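Local coordinates for protein peroxide stress regulator PerR, FUR family (Streptococcus pyogenes, PDB 4LMY) that senses peroxide stress and, as a metal-binding dimer of the FUR family, binds DNA, probably to regulate transcription of peroxide-defence genes, at the zinc ion site and the interface of chains A and B. Coordinates in Å, arbitrary orientation; residue numbers count along the deposited sequence, not the author numbering. Chains: chain A/B, Peroxide stress regulator PerR, FUR family.

Contact 1: the zinc ion site. Residues chain A 104, 106-109, 144, 147. With ZN (zinc ion), chain C.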
ATOM      1  N   CYS A 104      12.154  10.182  10.357  1.00 18.27           N
ATOM      2  CA  CYS A 104      11.691  11.123  11.366  1.00 17.59           C
ATOM      3  C   CYS A 104      11.688  12.542  10.809  1.00 18.35           C
ATOM      4  O   CYS A 104      12.695  13.014  10.280  1.00 23.39           O
ATOM      5  CB  CYS A 104      12.542  11.057  12.636  1.00 20.22           C
ATOM      6  SG  CYS A 104      11.905  12.102  13.972  1.00 20.33           S
ATOM      7  N   ILE A 106      11.573  15.213  12.461  1.00 23.95           N
ATOM      8  CA  ILE A 106      12.343  16.105  13.324  1.00 22.04           C
ATOM      9  C   ILE A 106      13.851  15.880  13.226  1.00 26.12           C
ATOM     10  O   ILE A 106      14.596  16.796  12.875  1.00 27.60           O
ATOM     11  CB  ILE A 106      11.880  16.005  14.789  1.00 22.70           C
ATOM     12  CG1 ILE A 106      10.398  16.381  14.894  1.00 24.58           C
ATOM     13  CG2 ILE A 106      12.733  16.899  15.679  1.00 25.38           C
ATOM     14  CD1 ILE A 106       9.837  16.342  16.301  1.00 28.98           C
ATOM     15  N   CYS A 107      14.303  14.668  13.528  1.00 18.70           N
ATOM     16  CA  CYS A 107      15.740  14.401  13.577  1.00 18.55           C
ATOM     17  C   CYS A 107      16.296  13.741  12.317  1.00 20.83           C
ATOM     18  O   CYS A 107      17.499  13.785  12.073  1.00 21.40           O
ATOM     19  CB  CYS A 107      16.101  13.572  14.812  1.00 18.85           C
ATOM     20  SG  CYS A 107      15.600  11.836  14.708  1.00 21.86           S
ATOM     21  N   GLY A 108      15.428  13.124  11.520  1.00 20.33           N
ATOM     22  CA  GLY A 108      15.856  12.523  10.270  1.00 22.71           C
ATOM     23  C   GLY A 108      16.330  11.086  10.379  1.00 22.00           C
ATOM     24  O   GLY A 108      16.709  10.479   9.381  1.00 20.71           O
ATOM     25  N   LYS A 109      16.310  10.534  11.590  1.00 22.87           N
ATOM     26  CA  LYS A 109      16.712   9.146  11.771  1.00 21.80           C
ATOM     27  C   LYS A 109      15.752   8.228  11.025  1.00 19.66           C
ATOM     28  O   LYS A 109      14.541   8.460  10.998  1.00 20.23           O
ATOM     29  CB  LYS A 109      16.785   8.775  13.253  1.00 23.18           C
ATOM     30  CG  LYS A 109      17.939   9.440  13.990  1.00 27.21           C
ATOM     31  CD  LYS A 109      17.985   9.021  15.450  1.00 34.65           C
ATOM     32  CE  LYS A 109      18.090  10.212  16.405  1.00 30.25           C
ATOM     33  NZ  LYS A 109      16.807  10.496  17.104  1.00 41.75           N
ATOM     34  N   CYS A 144       9.931   9.826  15.448  1.00 16.10           N
ATOM     35  CA  CYS A 144      10.565   8.662  16.066  1.00 18.90           C
ATOM     36  C   CYS A 144      10.348   8.665  17.582  1.00 17.08           C
ATOM     37  O   CYS A 144      10.044   9.704  18.162  1.00 18.98           O
ATOM     38  CB  CYS A 144      12.061   8.620  15.732  1.00 16.01           C
ATOM     39  SG  CYS A 144      13.096   9.713  16.763  1.00 20.30           S
ATOM     40  N   CYS A 147      11.994  11.464  19.584  1.00 23.71           N
ATOM     41  CA  CYS A 147      11.507  12.823  19.358  1.00 21.98           C
ATOM     42  C   CYS A 147      10.068  13.046  19.833  1.00 25.96           C
ATOM     43  O   CYS A 147       9.579  14.176  19.836  1.00 26.53           O
ATOM     44  CB  CYS A 147      11.652  13.211  17.882  1.00 20.65           C
ATOM     45  SG  CYS A 147      13.363  13.397  17.309  1.00 23.02           S
TER
HETATM   46 ZN    ZN C 202      13.501  11.708  15.666  1.00 21.39          ZN

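Contact 2: the zinc ion site. Residues chain A 2, 4, 6, 15, 19, 22, 97, 99, 114. With ZN (zinc ion), chain D.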
ATOM      1  N   ASP A   2       7.898 -14.348   8.743  1.00 46.81           N
ATOM      2  CA  ASP A   2       7.879 -13.528   9.952  1.00 43.35           C
ATOM      3  C   ASP A   2       8.398 -12.115   9.708  1.00 31.80           C
ATOM      4  O   ASP A   2       9.159 -11.873   8.769  1.00 30.64           O
ATOM      5  CB  ASP A   2       8.704 -14.186  11.061  1.00 52.40           C
ATOM      6  CG  ASP A   2       8.112 -15.496  11.533  1.00 67.06           C
ATOM      7  OD1 ASP A   2       6.885 -15.683  11.390  1.00 73.37           O
ATOM      8  OD2 ASP A   2       8.873 -16.337  12.056  1.00 68.48           O
ATOM      9  N   HIS A   4      10.727  -9.059   9.989  1.00 28.05           N
ATOM     10  CA  HIS A   4      12.181  -9.029  10.015  1.00 27.18           C
ATOM     11  C   HIS A   4      12.672  -7.747   9.351  1.00 26.01           C
ATOM     12  O   HIS A   4      11.882  -6.998   8.779  1.00 27.62           O
ATOM     13  CB  HIS A   4      12.760 -10.261   9.300  1.00 31.17           C
ATOM     14  CG  HIS A   4      12.480 -10.303   7.827  1.00 28.90           C
ATOM     15  ND1 HIS A   4      11.470 -11.062   7.278  1.00 28.37           N
ATOM     16  CD2 HIS A   4      13.091  -9.686   6.786  1.00 27.36           C
ATOM     17  CE1 HIS A   4      11.466 -10.907   5.964  1.00 27.76           C
ATOM     18  NE2 HIS A   4      12.434 -10.069   5.643  1.00 23.03           N
ATOM     19  N   HIS A   6      16.246  -5.971   7.075  1.00 30.60           N
ATOM     20  CA  HIS A   6      17.549  -6.111   6.437  1.00 31.84           C
ATOM     21  C   HIS A   6      18.364  -4.842   6.656  1.00 33.81           C
ATOM     22  O   HIS A   6      19.427  -4.664   6.059  1.00 35.65           O
ATOM     23  CB  HIS A   6      17.401  -6.380   4.937  1.00 37.72           C
ATOM     24  CG  HIS A   6      16.506  -7.535   4.610  1.00 30.49           C
ATOM     25  ND1 HIS A   6      16.964  -8.834   4.525  1.00 29.47           N
ATOM     26  CD2 HIS A   6      15.182  -7.584   4.337  1.00 28.06           C
ATOM     27  CE1 HIS A   6      15.956  -9.632   4.220  1.00 26.47           C
ATOM     28  NE2 HIS A   6      14.864  -8.900   4.099  1.00 24.93           N
ATOM     29  N   ASN A  15      14.250  -7.211  -2.522  1.00 24.41           N
ATOM     30  CA  ASN A  15      14.054  -8.015  -1.325  1.00 23.13           C
ATOM     31  C   ASN A  15      14.223  -9.499  -1.612  1.00 22.86           C
ATOM     32  O   ASN A  15      14.918 -10.199  -0.877  1.00 24.58           O
ATOM     33  CB  ASN A  15      12.683  -7.758  -0.706  1.00 20.30           C
ATOM     34  CG  ASN A  15      12.368  -8.721   0.411  1.00 24.19           C
ATOM     35  OD1 ASN A  15      11.610  -9.678   0.229  1.00 27.69           O
ATOM     36  ND2 ASN A  15      12.972  -8.494   1.573  1.00 19.30           N
ATOM     37  N   HIS A  19      17.117 -11.936  -0.006  1.00 25.10           N
ATOM     38  CA  HIS A  19      16.795 -13.184   0.687  1.00 23.82           C
ATOM     39  C   HIS A  19      17.567 -14.406   0.170  1.00 29.27           C
ATOM     40  O   HIS A  19      18.102 -15.179   0.967  1.00 30.33           O
ATOM     41  CB  HIS A  19      15.285 -13.448   0.665  1.00 25.14           C
ATOM     42  CG  HIS A  19      14.524 -12.699   1.716  1.00 22.97           C
ATOM     43  ND1 HIS A  19      14.070 -13.297   2.871  1.00 27.58           N
ATOM     44  CD2 HIS A  19      14.134 -11.403   1.785  1.00 24.87           C
ATOM     45  CE1 HIS A  19      13.434 -12.403   3.608  1.00 26.42           C
ATOM     46  NE2 HIS A  19      13.458 -11.246   2.970  1.00 23.33           N
ATOM     47  N   GLU A  22      21.255 -14.091   1.101  1.00 35.19           N
ATOM     48  CA  GLU A  22      21.432 -14.457   2.502  1.00 39.05           C
ATOM     49  C   GLU A  22      21.583 -15.964   2.682  1.00 42.14           C
ATOM     50  O   GLU A  22      22.327 -16.418   3.550  1.00 43.51           O
ATOM     51  CB  GLU A  22      20.253 -13.957   3.340  1.00 38.02           C
ATOM     52  CG  GLU A  22      20.236 -12.459   3.577  1.00 44.77           C
ATOM     53  CD  GLU A  22      18.993 -12.000   4.319  1.00 45.28           C
ATOM     54  OE1 GLU A  22      17.983 -12.737   4.306  1.00 41.39           O
ATOM     55  OE2 GLU A  22      19.024 -10.902   4.916  1.00 48.82           O
ATOM     56  N   HIS A  97       7.016  -9.547  -0.074  1.00 29.44           N
ATOM     57  CA  HIS A  97       6.918  -8.416   0.822  1.00 20.37           C
ATOM     58  C   HIS A  97       8.042  -7.489   0.417  1.00 25.41           C
ATOM     59  O   HIS A  97       8.859  -7.831  -0.436  1.00 22.89           O
ATOM     60  CB  HIS A  97       7.108  -8.850   2.273  1.00 23.08           C
ATOM     61  CG  HIS A  97       8.479  -9.368   2.576  1.00 21.14           C
ATOM     62  ND1 HIS A  97       8.791 -10.712   2.545  1.00 23.14           N
ATOM     63  CD2 HIS A  97       9.622  -8.728   2.923  1.00 21.15           C
ATOM     64  CE1 HIS A  97      10.064 -10.875   2.857  1.00 24.18           C
ATOM     65  NE2 HIS A  97      10.591  -9.686   3.092  1.00 24.84           N
ATOM     66  N   HIS A  99      10.524  -3.849   2.087  1.00 24.14           N
ATOM     67  CA  HIS A  99      10.902  -3.108   3.278  1.00 19.07           C
ATOM     68  C   HIS A  99      10.951  -1.625   2.958  1.00 21.24           C
ATOM     69  O   HIS A  99      11.636  -1.198   2.028  1.00 23.50           O
ATOM     70  CB  HIS A  99      12.231  -3.623   3.823  1.00 22.68           C
ATOM     71  CG  HIS A  99      12.201  -5.081   4.160  1.00 23.92           C
ATOM     72  ND1 HIS A  99      11.955  -5.547   5.432  1.00 26.05           N
ATOM     73  CD2 HIS A  99      12.346  -6.177   3.378  1.00 20.84           C
ATOM     74  CE1 HIS A  99      11.971  -6.868   5.425  1.00 23.95           C
ATOM     75  NE2 HIS A  99      12.200  -7.276   4.191  1.00 25.48           N
ATOM     76  N   MET A 114       8.519  -3.988   7.479  1.00 18.27           N
ATOM     77  CA  MET A 114       8.118  -4.934   6.446  1.00 23.51           C
ATOM     78  C   MET A 114       6.715  -4.670   5.942  1.00 21.13           C
ATOM     79  O   MET A 114       5.758  -4.630   6.717  1.00 20.72           O
ATOM     80  CB  MET A 114       8.179  -6.353   6.979  1.00 21.22           C
ATOM     81  CG  MET A 114       7.611  -7.394   6.024  1.00 24.57           C
ATOM     82  SD  MET A 114       8.095  -9.009   6.624  1.00 28.25           S
ATOM     83  CE  MET A 114       9.682  -8.538   7.234  1.00 34.99           C
TER
HETATM   84 ZN    ZN D 201      12.728  -9.288   3.613  1.00 25.51          ZN

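Contact 3: the interface of chains A and B. Residues chain A 105, 139-141; chain B 134-137.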
ATOM      1  N   GLU A 105      10.546  13.210  10.929  1.00 21.37           N
ATOM      2  CA  GLU A 105      10.388  14.580  10.448  1.00 23.24           C
ATOM      3  C   GLU A 105      11.302  15.538  11.203  1.00 27.53           C
ATOM      4  O   GLU A 105      11.749  16.549  10.660  1.00 28.55           O
ATOM      5  CB  GLU A 105       8.935  15.028  10.614  1.00 25.33           C
ATOM      6  CG  GLU A 105       7.918  14.137   9.918  1.00 34.60           C
ATOM      7  CD  GLU A 105       7.445  14.707   8.593  1.00 35.15           C
ATOM      8  OE1 GLU A 105       6.262  14.502   8.253  1.00 31.45           O
ATOM      9  OE2 GLU A 105       8.249  15.358   7.893  1.00 34.45           O
ATOM     10  N   ILE A 139       8.019   6.039   0.741  1.00 32.09           N
ATOM     11  CA  ILE A 139       8.744   6.398   1.952  1.00 26.21           C
ATOM     12  C   ILE A 139       7.751   6.964   2.956  1.00 27.34           C
ATOM     13  O   ILE A 139       6.951   7.839   2.621  1.00 28.69           O
ATOM     14  CB  ILE A 139       9.829   7.460   1.683  1.00 27.03           C
ATOM     15  CG1 ILE A 139      10.830   6.965   0.637  1.00 31.28           C
ATOM     16  CG2 ILE A 139      10.554   7.819   2.974  1.00 27.86           C
ATOM     17  CD1 ILE A 139      11.877   7.990   0.256  1.00 35.92           C
ATOM     18  N   ALA A 140       7.792   6.460   4.185  1.00 20.23           N
ATOM     19  CA  ALA A 140       6.910   6.961   5.227  1.00 18.57           C
ATOM     20  C   ALA A 140       7.628   8.022   6.048  1.00 15.42           C
ATOM     21  O   ALA A 140       8.856   8.030   6.117  1.00 21.10           O
ATOM     22  CB  ALA A 140       6.448   5.820   6.127  1.00 19.47           C
ATOM     23  N   TYR A 141       6.853   8.922   6.643  1.00 21.37           N
ATOM     24  CA  TYR A 141       7.389   9.928   7.553  1.00 23.84           C
ATOM     25  C   TYR A 141       6.638   9.918   8.880  1.00 24.33           C
ATOM     26  O   TYR A 141       5.441   9.635   8.935  1.00 22.20           O
ATOM     27  CB  TYR A 141       7.337  11.322   6.920  1.00 22.21           C
ATOM     28  CG  TYR A 141       8.185  11.451   5.674  1.00 22.96           C
ATOM     29  CD1 TYR A 141       9.503  11.886   5.747  1.00 27.75           C
ATOM     30  CD2 TYR A 141       7.671  11.130   4.421  1.00 24.77           C
ATOM     31  CE1 TYR A 141      10.283  12.002   4.609  1.00 29.69           C
ATOM     32  CE2 TYR A 141       8.444  11.241   3.280  1.00 29.40           C
ATOM     33  CZ  TYR A 141       9.748  11.677   3.380  1.00 33.86           C
ATOM     34  OH  TYR A 141      10.521  11.789   2.246  1.00 40.67           O
TER
ATOM     35  N   THR B 134       3.196  10.416  10.276  1.00 22.76           N
ATOM     36  CA  THR B 134       2.635  11.716   9.912  1.00 26.32           C
ATOM     37  C   THR B 134       2.088  11.727   8.488  1.00 28.79           C
ATOM     38  O   THR B 134       1.037  12.313   8.221  1.00 28.21           O
ATOM     39  CB  THR B 134       3.677  12.842  10.047  1.00 22.62           C
ATOM     40  OG1 THR B 134       4.881  12.470   9.365  1.00 25.81           O
ATOM     41  CG2 THR B 134       3.992  13.108  11.515  1.00 28.94           C
ATOM     42  N   ARG B 135       2.809  11.089   7.575  1.00 24.41           N
ATOM     43  CA  ARG B 135       2.424  11.084   6.169  1.00 25.53           C
ATOM     44  C   ARG B 135       3.157   9.999   5.390  1.00 27.59           C
ATOM     45  O   ARG B 135       4.312   9.679   5.672  1.00 24.82           O
ATOM     46  CB  ARG B 135       2.713  12.448   5.540  1.00 26.66           C
ATOM     47  CG  ARG B 135       4.189  12.819   5.560  1.00 26.33           C
ATOM     48  CD  ARG B 135       4.410  14.302   5.314  1.00 31.85           C
ATOM     49  NE  ARG B 135       5.808  14.676   5.524  1.00 28.64           N
ATOM     50  CZ  ARG B 135       6.719  14.755   4.559  1.00 29.99           C
ATOM     51  NH1 ARG B 135       6.390  14.493   3.300  1.00 32.77           N
ATOM     52  NH2 ARG B 135       7.965  15.103   4.853  1.00 37.57           N
ATOM     53  N   ILE B 136       2.476   9.427   4.406  1.00 24.56           N
ATOM     54  CA  ILE B 136       3.113   8.477   3.507  1.00 25.51           C
ATOM     55  C   ILE B 136       2.783   8.854   2.069  1.00 25.80           C
ATOM     56  O   ILE B 136       1.844   8.317   1.483  1.00 27.44           O
ATOM     57  CB  ILE B 136       2.661   7.025   3.773  1.00 28.89           C
ATOM     58  CG1 ILE B 136       2.806   6.672   5.255  1.00 26.41           C
ATOM     59  CG2 ILE B 136       3.458   6.055   2.909  1.00 26.26           C
ATOM     60  CD1 ILE B 136       2.466   5.234   5.576  1.00 33.77           C
ATOM     61  N   PRO B 137       3.547   9.799   1.502  1.00 27.93           N
ATOM     62  CA  PRO B 137       3.299  10.222   0.121  1.00 27.41           C
ATOM     63  C   PRO B 137       3.569   9.077  -0.845  1.00 32.75           C
ATOM     64  O   PRO B 137       4.627   8.452  -0.793  1.00 37.76           O
ATOM     65  CB  PRO B 137       4.305  11.357  -0.086  1.00 34.06           C
ATOM     66  CG  PRO B 137       5.385  11.096   0.908  1.00 34.55           C
ATOM     67  CD  PRO B 137       4.696  10.503   2.099  1.00 27.53           C
TER
HETATM   68  O   HOH W   1       7.024   8.507  -0.047  1.00 38.63           O

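Contact 1: the zinc ion site
Four cysteine thiolates hold the structural zinc of this FUR-family regulator, a worked example of the family's Cys4 site, formed by two CxxC motifs, A:Cys104/A:Cys107 and A:Cys144/A:Cys147. The sulfurs surround the metal in a nearly tetrahedral arrangement. In A:Cys104, CB stands just behind the sulfur, without a bond to the metal, and SG, anti to the backbone N (chi1 -175°), points into the cluster and makes the bonds. A:Cys104 SG binds ZN at 2.4 Å. It also accepts two almost straight bonds: the backbone N of A:Cys144 donates to A:Cys104 SG at 3.4 Å, and the backbone N of A:Cys107 reaches the same SG at 3.5 Å, both with 174° at the hydrogen. The amide of A:Ile106 adds a weak third approach. These N-H groups may offset part of the thiolate charge; the amides of A:Ile106 and A:Cys107 shape the knuckle, while that of A:Cys144 ties the second segment to it. A:Cys107 and A:Cys144 instead place SG in the crowded position between backbone N and carbonyl carbon. The A:Lys109 chain bends at its last two torsions, bringing NZ to 3.8 Å from ZN, where its likely positive charge could balance the four sulfurs. In the fold, A:Cys104 ends strand 98-104, A:Cys107 sits in the turn before strand 110-115, and the second pair follows strand 140-143, so the zinc pins the C-terminal segment to this hairpin.

Contact 2: the zinc ion site
The regulatory metal site of FUR-family proteins is represented here by a zinc ion in a histidine-rich shell assembled from both halves of the chain. A:His4 and A:His6 come from the N-terminal loop, A:Asn15 and A:His19 lie one turn apart on helix 12-22, and A:His97 and A:His99 flank the start of strand 98-104. Each histidine uses NE2; that of A:His4 binds ZN at 2.2 Å. The five nitrogens form a near square pyramid with A:His4 at the apex; A:His6 stands opposite A:His97, and A:His19 opposite A:His99. Facing A:His4 across the metal, the amide ND2 of A:Asn15 is modelled 2.2 Å from ZN, closing an octahedron; an amide nitrogen is a poor ligand, so oxygen may truly occupy this position. Second-shell acceptors help set ring rotation. A:His4 ND1 donates to the backbone O of A:Asp2 at 2.9 Å, nearly along the C=O axis, a tentative bond because A:Asp2 is poorly ordered. A:His6 ND1 donates at 2.9 Å to A:Glu22 OE2, which lies in the imidazole plane although the ring meets the carboxylate from above its plane; this acceptor may make the imidazole more electron-rich. The methyl CE of A:Met114 lies over the middle of the A:His4 ring face.

Contact 3: the interface of chains A and B
The FUR-family dimerisation surface meets here as an antiparallel bridge between strand 140-143 of chain A and strand 132-135 of chain B, and the two-fold symmetry repeats the patch with the chains exchanged. B:Arg135 and A:Tyr141 bury most surface. The backbone N of A:Tyr141 donates at 2.8 Å to B:Arg135 O, nearly along its C=O axis, while A:Tyr141 O takes the backbone N of B:Thr134 on an in-plane lone pair at 2.7 Å. With CG in the crowded position between backbone N and carbonyl carbon (chi1 62°), the B:Arg135 chain extends to NE and lays its guanidinium flat over the A:Tyr141 ring, the planes 5° apart. B:Arg135 NH2 sits 3.7 Å from the A:Tyr141 ring centroid, a cation-pi contact. B:Arg135 grips the carboxylate of A:Glu105 side-on: B:Arg135 NE donates to the syn lone pair of A:Glu105 OE1 at 2.8 Å, a salt bridge, and B:Arg135 NH2 donates to A:Glu105 OE2 at 3.1 Å from above the carboxylate plane. Tip to tip with the bent glutamate, B:Thr134 OG1 donates to the anti lone pair of A:Glu105 OE1 at 2.7 Å, so this oxygen is held from both sides. B:Pro137 CD packs at the tyrosine ring edge, and a water links A:Ile139 to B:Pro137 O.

Contact 1 and contact 3 are close neighbours, their C-alpha centres about 11 Å apart, whereas contact 2 lies about 23 Å from contact 1 and about 20 Å from contact 3. The elements are nevertheless continuous. Strand 98-104 carries A:His99 of contact 2 and ends in A:Cys104 of contact 1, and A:Glu105 of contact 3 falls inside the first CxxC. Strand 140-143 supplies A:Tyr141 to the dimer and runs directly into A:Cys144. The cysteine-bound zinc thus probably steadies the dimer edge, and the shared strand offers a plausible path by which metal binding at contact 2 could influence the assembly that binds DNA.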